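Local coordinates for PTS system, IIabc component (Clostridium difficile, PDB 3IPJ), which is the EIIB domain of a multidomain phosphotransferase-system sugar permease, probably passing a phosphoryl group through a cysteine to an incoming sugar, perhaps trehalose, at residues L32-K37 and Y63-G68; I25-T30 and I71-Y76; N7-E12 and K49-K54. All blocks are in the same frame, centred on the assembly; numbering follows the deposited sequence.

Contact 1. Residues L32-K37 and Y63-G68; sequences LRVMVK and YQIILG
L32 and V34 pair with I65 and Y63 across the two central strands of the sheet, and the backbone forms four hydrogen bonds there. The shortest runs from Y63 N to V34 O at 2.8 Å. The longest, L32 N to I65 O, measures 3.0 Å. The tightly packed side is the face carrying L32, V34, V36, Y63, I65 and L67. V34 CG2, beside its own backbone N, meets I65 CD1 at 3.8 Å; L32 CB touches L67 CD1 at 4.0 Å, and V36 CG1 rests against Y63 CB. Branched aliphatic residues suit this buried face, while the tyrosine can send its hydroxyl out to D44.

The other face is looser and polar. R33 and Q64, a non-hydrogen-bonded pair, run side by side in the same direction, the amide over one face of the guanidinium with the planes 41° apart. R33 NH1 and Q64 NE2, 3.4 Å apart, are both donors, so this is packing and not a bond; Q64 OE1 accepts from R31. R33 also touches C28, the predicted phosphocysteine.

Strand 22-27 flanks 31-36, strand 55-59 flanks 62-66, and helix 71-79 packs on L32 and L67.

Contact 2. Residues I25-T30 and I71-Y76; sequences ITHCAT and IVNKVY
H27 and T30 lie nearest Y76 and V72 as strand 25-27 and helix 71-76 run nearly antiparallel, at 155° with their axes 9.3 Å apart at closest, and the chain after the strand bends over the first turn of the helix. V72 fills the angle beneath that bend. Its CG1, set between the backbone N and the carbonyl carbon (chi1 63°), comes within 3.1 Å of A29 O, while CG2 reaches H27 CB at 3.8 Å; a compact branched residue can thus touch both loop and strand.

H27 and Y76 cross at about a right angle as side chains, but their rings are oblique, with planes at 52° and centroids 4.6 Å apart. One corner of the flat imidazole, a shape suited to lying against Y76, sits over a face of the phenol ring, offset toward its rim. At the ring's edge I25 CG2 meets Y76 CE1 at 4.0 Å, and T26 CA lies 3.7 Å from Y76 CE1, so the broad ring covers I25, H27 and the T26 backbone between them.

N73 closes the more open side: its amide gives an N-H to a water that donates to A29 O, 2.7 Å from each. C28, the predicted phosphocysteine, seen to bind zinc in this protein though none sits on this chain, turns away from the helix, and T30 N gives its SG a weak hydrogen bond.

L32 of strand 31-36 lies against Y76 and I25, T86 and S88 touch the tyrosine, and helix 5-17 packs on V75.

Contact 3. Residues N7-E12 and K49-K54; sequences NKIANE and KVDEVK
I9 and V50 cross obliquely, I9 CG2 meeting V50 CG1 at 3.8 Å, and the rest of the isoleucine reaches on along the turn that V50 begins. Its two branches divide the work. CG2, anti to the backbone N, faces the valine, whereas CG1 lies beside the backbone N (chi1 -59°) and carries CD1 on toward D51 and E52. CD1 approaches D51 O at 3.4 Å and E52 CG at 3.8 Å. D51 crosses the isoleucine at about a right angle and offers its CB to CG1, while E52 crosses it obliquely. A long, beta-branched side chain suits this place because one residue can touch three successive loop residues.

The acidic side chains use their aliphatic parts against I9 and turn their charges to another partner: D51 OD2 and E52 OE2 both form salt bridges with K5, one turn before I9 on helix 5-17. That shared lysine probably eases the repulsion between the two carboxylates.

E12 and V50 slide past each other in opposite directions. The extended glutamate brings OE1 to 4.0 Å from V50 CG1, a contact without a hydrogen bond. A water bridges the segments instead, donating to E12 OE1 at a short 2.5 Å and accepting from D51 N at 2.9 Å, so solvent links the loop backbone to the helix. V50 also packs on L13 and I16 of the same helix, and I9 on V75.

The loop contains a type II beta turn from V50 to V53, closed by V53 N to V50 O at 3.0 Å, with E52 at the positive phi (77°) characteristic of its third position. Such a turn, packed on a helix by aliphatic side chains, here joins helix 44-48 to strand 55-59 in the alpha+beta EIIB domain, whose helices pack on a four-stranded antiparallel sheet.

From the N terminus, helix 5-17 supplies the first half of contact 3, which closes a long loop when the turn at 49-54 returns to it. Strand 22-27 and the bend after it open contact 2, and strand 31-36 opens contact 1. Contact 1 closes at 63-68 and contact 2 at 71-76, so contact 1 nests within contact 2, while contact 3 crosses both. Contact 1 joins the central strands, contact 2 brings helix 71-79 to the edge strand, and contact 3 fixes the turn to helix 5-17. They meet directly: R33 N hydrogen-bonds to T26 O and K54 N to I66 O, and I71 packs on E52.

Contact 1. Residues L32-K37 and Y63-G68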
loop_
_atom_site.group_PDB
_atom_site.type_symbol
_atom_site.label_atom_id
_atom_site.label_comp_id
_atom_site.label_asym_id
_atom_site.label_seq_id
_atom_site.Cartn_x
_atom_site.Cartn_y
_atom_site.Cartn_z
ATOM N N LEU A 32 -2.022 -1.360 5.019
ATOM C CA LEU A 32 -2.111 -1.331 3.552
ATOM C C LEU A 32 -1.838 -2.779 3.100
ATOM O O LEU A 32 -0.804 -3.351 3.418
ATOM C CB LEU A 32 -1.049 -0.315 3.061
ATOM C CG LEU A 32 -1.214 0.121 1.623
ATOM C CD1 LEU A 32 -2.518 0.970 1.422
ATOM C CD2 LEU A 32 0.055 0.892 1.179
ATOM N N ARG A 33 -2.773 -3.368 2.368
ATOM C CA ARG A 33 -2.673 -4.756 2.012
ATOM C C ARG A 33 -2.525 -4.876 0.497
ATOM O O ARG A 33 -3.447 -4.568 -0.249
ATOM C CB ARG A 33 -3.896 -5.477 2.543
ATOM C CG ARG A 33 -3.867 -5.692 4.045
ATOM C CD ARG A 33 -5.288 -5.973 4.534
ATOM N NE ARG A 33 -5.314 -6.217 5.975
ATOM C CZ ARG A 33 -5.161 -7.420 6.529
ATOM N NH1 ARG A 33 -4.998 -8.490 5.722
ATOM N NH2 ARG A 33 -5.181 -7.567 7.876
ATOM N N VAL A 34 -1.352 -5.314 0.053
ATOM C CA VAL A 34 -1.019 -5.345 -1.388
ATOM C C VAL A 34 -0.908 -6.800 -1.878
ATOM O O VAL A 34 -0.009 -7.524 -1.400
ATOM C CB VAL A 34 0.350 -4.690 -1.645
ATOM C CG1 VAL A 34 0.576 -4.501 -3.151
ATOM C CG2 VAL A 34 0.387 -3.375 -0.912
ATOM N N MET A 35 -1.800 -7.231 -2.792
ATOM C CA MET A 35 -1.705 -8.572 -3.398
ATOM C C MET A 35 -0.593 -8.404 -4.444
ATOM O O MET A 35 -0.723 -7.549 -5.349
ATOM C CB MET A 35 -3.011 -8.976 -4.065
ATOM C CG MET A 35 -4.146 -9.070 -3.054
ATOM S SD MET A 35 -4.008 -10.561 -2.014
ATOM C CE MET A 35 -5.313 -11.506 -2.744
ATOM N N VAL A 36 0.515 -9.159 -4.278
ATOM C CA VAL A 36 1.670 -9.033 -5.157
ATOM C C VAL A 36 1.881 -10.332 -6.002
ATOM O O VAL A 36 1.514 -11.421 -5.597
ATOM C CB VAL A 36 2.937 -8.646 -4.359
ATOM C CG1 VAL A 36 2.811 -7.205 -3.782
ATOM C CG2 VAL A 36 3.296 -9.705 -3.225
ATOM N N LYS A 37 2.490 -10.172 -7.177
ATOM C CA LYS A 37 2.861 -11.280 -8.035
ATOM C C LYS A 37 4.027 -12.114 -7.484
ATOM O O LYS A 37 4.003 -13.356 -7.466
ATOM C CB LYS A 37 3.160 -10.772 -9.456
ATOM C CG LYS A 37 1.960 -9.969 -10.050
ATOM C CD LYS A 37 2.315 -9.415 -11.399
ATOM C CE LYS A 37 1.455 -8.204 -11.804
ATOM N NZ LYS A 37 1.839 -7.860 -13.228
ATOM N N TYR A 63 1.043 -8.802 0.821
ATOM C CA TYR A 63 2.139 -8.027 1.411
ATOM C C TYR A 63 1.535 -6.862 2.267
ATOM O O TYR A 63 0.940 -5.948 1.724
ATOM C CB TYR A 63 3.009 -7.482 0.275
ATOM C CG TYR A 63 4.375 -7.065 0.749
ATOM C CD1 TYR A 63 5.379 -8.004 0.887
ATOM C CD2 TYR A 63 4.647 -5.734 1.108
ATOM C CE1 TYR A 63 6.636 -7.647 1.321
ATOM C CE2 TYR A 63 5.893 -5.340 1.570
ATOM C CZ TYR A 63 6.890 -6.298 1.670
ATOM O OH TYR A 63 8.148 -5.957 2.080
ATOM N N GLN A 64 1.677 -6.916 3.608
ATOM C CA GLN A 64 0.930 -6.049 4.485
ATOM C C GLN A 64 1.930 -5.038 5.083
ATOM O O GLN A 64 2.987 -5.435 5.603
ATOM C CB GLN A 64 0.231 -6.869 5.541
ATOM C CG GLN A 64 -0.588 -7.966 4.888
ATOM C CD GLN A 64 -1.372 -8.800 5.912
ATOM O OE1 GLN A 64 -1.441 -8.442 7.091
ATOM N NE2 GLN A 64 -1.965 -9.924 5.462
ATOM N N ILE A 65 1.606 -3.746 4.976
ATOM C CA ILE A 65 2.460 -2.722 5.505
ATOM C C ILE A 65 1.691 -2.068 6.606
ATOM O O ILE A 65 0.625 -1.495 6.356
ATOM C CB ILE A 65 2.722 -1.678 4.447
ATOM C CG1 ILE A 65 3.419 -2.376 3.251
ATOM C CG2 ILE A 65 3.483 -0.494 5.017
ATOM C CD1 ILE A 65 2.513 -2.581 2.105
ATOM N N ILE A 66 2.201 -2.174 7.837
ATOM C CA ILE A 66 1.467 -1.622 8.980
ATOM C C ILE A 66 1.765 -0.115 9.055
ATOM O O ILE A 66 2.922 0.284 9.234
ATOM C CB ILE A 66 1.851 -2.236 10.316
ATOM C CG1 ILE A 66 1.941 -3.775 10.227
ATOM C CG2 ILE A 66 0.850 -1.764 11.382
ATOM C CD1 ILE A 66 2.541 -4.442 11.524
ATOM N N LEU A 67 0.723 0.708 8.891
ATOM C CA LEU A 67 0.864 2.169 8.938
ATOM C C LEU A 67 0.149 2.791 10.164
ATOM O O LEU A 67 0.494 3.913 10.577
ATOM C CB LEU A 67 0.313 2.766 7.620
ATOM C CG LEU A 67 1.222 2.484 6.430
ATOM C CD1 LEU A 67 0.466 2.741 5.198
ATOM C CD2 LEU A 67 2.424 3.441 6.450
ATOM N N GLY A 68 -0.806 2.084 10.759
ATOM C CA GLY A 68 -1.516 2.622 11.910
ATOM C C GLY A 68 -2.812 3.276 11.441
ATOM O O GLY A 68 -3.004 3.599 10.245
#

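Contact 2. Residues I25-T30 and I71-Y76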
loop_
_atom_site.group_PDB
_atom_site.type_symbol
_atom_site.label_atom_id
_atom_site.label_comp_id
_atom_site.label_asym_id
_atom_site.label_seq_id
_atom_site.Cartn_x
_atom_site.Cartn_y
_atom_site.Cartn_z
ATOM N N ILE A 25 -4.834 -3.665 -4.419
ATOM C CA ILE A 25 -4.494 -3.044 -3.192
ATOM C C ILE A 25 -5.771 -2.739 -2.486
ATOM O O ILE A 25 -6.702 -2.299 -3.123
ATOM C CB ILE A 25 -3.857 -1.623 -3.436
ATOM C CG1 ILE A 25 -2.776 -1.698 -4.526
ATOM C CG2 ILE A 25 -3.339 -1.026 -2.099
ATOM C CD1 ILE A 25 -2.577 -0.398 -5.363
ATOM N N THR A 26 -5.814 -2.974 -1.162
ATOM C CA THR A 26 -6.883 -2.467 -0.281
ATOM C C THR A 26 -6.245 -2.139 1.059
ATOM O O THR A 26 -5.006 -2.036 1.158
ATOM C CB THR A 26 -8.018 -3.468 -0.088
ATOM O OG1 THR A 26 -9.145 -2.783 0.506
ATOM C CG2 THR A 26 -7.523 -4.723 0.736
ATOM N N HIS A 27 -7.059 -2.008 2.092
ATOM C CA HIS A 27 -6.519 -1.684 3.391
ATOM C C HIS A 27 -7.443 -2.127 4.493
ATOM O O HIS A 27 -8.591 -2.411 4.235
ATOM C CB HIS A 27 -6.185 -0.148 3.502
ATOM C CG HIS A 27 -7.391 0.718 3.746
ATOM N ND1 HIS A 27 -8.141 1.278 2.727
ATOM C CD2 HIS A 27 -7.996 1.072 4.898
ATOM C CE1 HIS A 27 -9.142 1.958 3.242
ATOM N NE2 HIS A 27 -9.082 1.841 4.557
ATOM N N CYS A 28 -6.954 -2.236 5.720
ATOM C CA CYS A 28 -7.865 -2.396 6.869
ATOM C C CYS A 28 -7.647 -1.149 7.748
ATOM O O CYS A 28 -7.213 -0.084 7.264
ATOM C CB CYS A 28 -7.651 -3.716 7.658
ATOM S SG CYS A 28 -5.967 -3.882 8.402
ATOM N N ALA A 29 -7.925 -1.271 9.048
ATOM C CA ALA A 29 -7.874 -0.104 9.905
ATOM C C ALA A 29 -6.457 0.312 10.104
ATOM O O ALA A 29 -6.223 1.477 10.428
ATOM C CB ALA A 29 -8.589 -0.393 11.277
ATOM N N THR A 30 -5.499 -0.624 9.967
ATOM C CA THR A 30 -4.111 -0.266 10.324
ATOM C C THR A 30 -3.137 -0.666 9.234
ATOM O O THR A 30 -1.986 -0.222 9.272
ATOM C CB THR A 30 -3.697 -0.905 11.652
ATOM O OG1 THR A 30 -3.881 -2.329 11.535
ATOM C CG2 THR A 30 -4.638 -0.406 12.728
ATOM N N ILE A 71 -3.296 7.155 9.365
ATOM C CA ILE A 71 -2.185 7.207 8.402
ATOM C C ILE A 71 -2.458 6.199 7.251
ATOM O O ILE A 71 -2.196 6.530 6.095
ATOM C CB ILE A 71 -0.796 6.950 9.089
ATOM C CG1 ILE A 71 -0.551 7.885 10.288
ATOM C CG2 ILE A 71 0.352 6.999 8.060
ATOM C CD1 ILE A 71 -0.582 9.299 9.992
ATOM N N VAL A 72 -3.002 4.998 7.559
ATOM C CA VAL A 72 -3.275 4.029 6.508
ATOM C C VAL A 72 -4.265 4.577 5.429
ATOM O O VAL A 72 -4.069 4.341 4.230
ATOM C CB VAL A 72 -3.727 2.637 7.100
ATOM C CG1 VAL A 72 -5.022 2.769 7.847
ATOM C CG2 VAL A 72 -3.861 1.579 5.949
ATOM N N ASN A 73 -5.320 5.305 5.840
ATOM C CA ASN A 73 -6.332 5.860 4.897
ATOM C C ASN A 73 -5.794 6.949 4.014
ATOM O O ASN A 73 -6.202 7.030 2.862
ATOM C CB ASN A 73 -7.498 6.452 5.688
ATOM C CG ASN A 73 -8.140 5.438 6.614
ATOM O OD1 ASN A 73 -9.129 4.803 6.251
ATOM N ND2 ASN A 73 -7.581 5.267 7.794
ATOM N N LYS A 74 -4.893 7.798 4.593
ATOM C CA LYS A 74 -4.291 8.937 3.907
ATOM C C LYS A 74 -3.313 8.431 2.850
ATOM O O LYS A 74 -3.206 9.002 1.757
ATOM C CB LYS A 74 -3.590 9.846 4.911
ATOM C CG LYS A 74 -4.625 10.384 5.928
ATOM C CD LYS A 74 -3.984 11.157 7.163
ATOM C CE LYS A 74 -5.060 11.438 8.298
ATOM N NZ LYS A 74 -5.930 12.619 8.123
ATOM N N VAL A 75 -2.626 7.325 3.161
ATOM C CA VAL A 75 -1.720 6.696 2.162
ATOM C C VAL A 75 -2.563 5.995 1.100
ATOM O O VAL A 75 -2.276 6.083 -0.121
ATOM C CB VAL A 75 -0.721 5.735 2.811
ATOM C CG1 VAL A 75 0.064 4.886 1.754
ATOM C CG2 VAL A 75 0.210 6.571 3.715
ATOM N N TYR A 76 -3.640 5.361 1.543
ATOM C CA TYR A 76 -4.480 4.685 0.568
ATOM C C TYR A 76 -5.041 5.717 -0.468
ATOM O O TYR A 76 -5.081 5.460 -1.669
ATOM C CB TYR A 76 -5.557 3.906 1.321
ATOM C CG TYR A 76 -6.337 3.065 0.392
ATOM C CD1 TYR A 76 -5.771 1.934 -0.192
ATOM C CD2 TYR A 76 -7.658 3.390 0.070
ATOM C CE1 TYR A 76 -6.510 1.124 -1.100
ATOM C CE2 TYR A 76 -8.382 2.583 -0.843
ATOM C CZ TYR A 76 -7.776 1.469 -1.393
ATOM O OH TYR A 76 -8.441 0.714 -2.253
HETATM O O HOH W 1 -7.335 3.892 10.121
#

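Contact 3. Residues N7-E12 and K49-K54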
loop_
_atom_site.group_PDB
_atom_site.type_symbol
_atom_site.label_atom_id
_atom_site.label_comp_id
_atom_site.label_asym_id
_atom_site.label_seq_id
_atom_site.Cartn_x
_atom_site.Cartn_y
_atom_site.Cartn_z
ATOM N N ASN A 7 1.677 11.043 0.038
ATOM C CA ASN A 7 1.997 10.701 -1.347
ATOM C C ASN A 7 3.471 10.265 -1.515
ATOM O O ASN A 7 3.725 9.366 -2.319
ATOM C CB ASN A 7 1.605 11.858 -2.243
ATOM C CG ASN A 7 1.750 11.532 -3.692
ATOM O OD1 ASN A 7 2.732 11.948 -4.302
ATOM N ND2 ASN A 7 0.767 10.782 -4.272
ATOM N N LYS A 8 4.409 10.822 -0.730
ATOM C CA LYS A 8 5.829 10.350 -0.719
ATOM C C LYS A 8 5.946 8.893 -0.214
ATOM O O LYS A 8 6.562 8.062 -0.846
ATOM C CB LYS A 8 6.734 11.238 0.137
ATOM C CG LYS A 8 6.731 12.666 -0.309
ATOM C CD LYS A 8 7.474 13.570 0.671
ATOM C CE LYS A 8 8.784 12.962 1.093
ATOM N NZ LYS A 8 9.888 13.286 0.113
ATOM N N ILE A 9 5.344 8.597 0.938
ATOM C CA ILE A 9 5.247 7.218 1.391
ATOM C C ILE A 9 4.617 6.298 0.302
ATOM O O ILE A 9 5.175 5.270 -0.032
ATOM C CB ILE A 9 4.421 7.130 2.731
ATOM C CG1 ILE A 9 5.105 7.990 3.849
ATOM C CG2 ILE A 9 4.160 5.642 3.134
ATOM C CD1 ILE A 9 4.208 8.342 5.103
ATOM N N ALA A 10 3.467 6.663 -0.255
ATOM C CA ALA A 10 2.835 5.830 -1.291
ATOM C C ALA A 10 3.825 5.589 -2.393
ATOM O O ALA A 10 3.980 4.458 -2.864
ATOM C CB ALA A 10 1.606 6.518 -1.874
ATOM N N ASN A 11 4.473 6.637 -2.866
ATOM C CA ASN A 11 5.431 6.450 -3.965
ATOM C C ASN A 11 6.628 5.584 -3.616
ATOM O O ASN A 11 7.074 4.762 -4.455
ATOM C CB ASN A 11 5.838 7.783 -4.606
ATOM C CG ASN A 11 4.846 8.195 -5.677
ATOM O OD1 ASN A 11 4.011 9.021 -5.422
ATOM N ND2 ASN A 11 4.889 7.545 -6.870
ATOM N N GLU A 12 7.154 5.767 -2.401
ATOM C CA GLU A 12 8.297 4.951 -1.972
ATOM C C GLU A 12 7.844 3.511 -1.913
ATOM O O GLU A 12 8.569 2.612 -2.369
ATOM C CB GLU A 12 8.862 5.393 -0.645
ATOM C CG GLU A 12 9.664 6.688 -0.858
ATOM C CD GLU A 12 10.266 7.383 0.415
ATOM O OE1 GLU A 12 10.631 6.657 1.381
ATOM O OE2 GLU A 12 10.435 8.681 0.411
ATOM N N LYS A 49 11.942 0.776 6.360
ATOM C CA LYS A 49 12.606 2.093 6.544
ATOM C C LYS A 49 11.755 3.276 6.060
ATOM O O LYS A 49 12.118 4.430 6.354
ATOM C CB LYS A 49 13.958 2.113 5.823
ATOM C CG LYS A 49 14.988 1.256 6.561
ATOM C CD LYS A 49 16.183 0.955 5.712
ATOM C CE LYS A 49 17.214 0.332 6.597
ATOM N NZ LYS A 49 18.219 1.337 7.038
ATOM N N VAL A 50 10.645 3.009 5.312
ATOM C CA VAL A 50 9.771 4.081 4.859
ATOM C C VAL A 50 9.056 4.787 6.062
ATOM O O VAL A 50 8.667 4.120 7.043
ATOM C CB VAL A 50 8.788 3.521 3.833
ATOM C CG1 VAL A 50 7.818 4.621 3.355
ATOM C CG2 VAL A 50 9.602 2.882 2.641
ATOM N N ASP A 51 8.961 6.127 6.009
ATOM C CA ASP A 51 8.215 6.942 6.989
ATOM C C ASP A 51 6.854 6.298 7.339
ATOM O O ASP A 51 6.084 5.880 6.428
ATOM C CB ASP A 51 8.053 8.360 6.406
ATOM C CG ASP A 51 7.502 9.381 7.393
ATOM O OD1 ASP A 51 7.784 9.234 8.599
ATOM O OD2 ASP A 51 6.809 10.356 6.946
ATOM N N GLU A 52 6.601 6.190 8.646
ATOM C CA GLU A 52 5.352 5.701 9.195
ATOM C C GLU A 52 5.193 4.195 9.131
ATOM O O GLU A 52 4.201 3.678 9.673
ATOM C CB GLU A 52 4.114 6.374 8.518
ATOM C CG GLU A 52 3.923 7.867 8.828
ATOM C CD GLU A 52 4.190 8.205 10.315
ATOM O OE1 GLU A 52 3.729 7.495 11.238
ATOM O OE2 GLU A 52 4.892 9.222 10.565
ATOM N N VAL A 53 6.109 3.480 8.472
ATOM C CA VAL A 53 5.918 1.998 8.396
ATOM C C VAL A 53 6.311 1.373 9.734
ATOM O O VAL A 53 7.459 1.454 10.157
ATOM C CB VAL A 53 6.692 1.325 7.268
ATOM C CG1 VAL A 53 6.494 -0.207 7.376
ATOM C CG2 VAL A 53 6.266 1.887 5.878
ATOM N N LYS A 54 5.348 0.740 10.413
ATOM C CA LYS A 54 5.566 0.188 11.757
ATOM C C LYS A 54 6.169 -1.226 11.655
ATOM O O LYS A 54 6.965 -1.663 12.567
ATOM C CB LYS A 54 4.252 0.139 12.515
ATOM C CG LYS A 54 3.671 1.504 12.801
ATOM C CD LYS A 54 2.406 1.298 13.627
ATOM C CE LYS A 54 1.567 2.585 13.736
ATOM N NZ LYS A 54 2.364 3.867 14.133
HETATM O O HOH W 2 9.889 7.496 3.647
#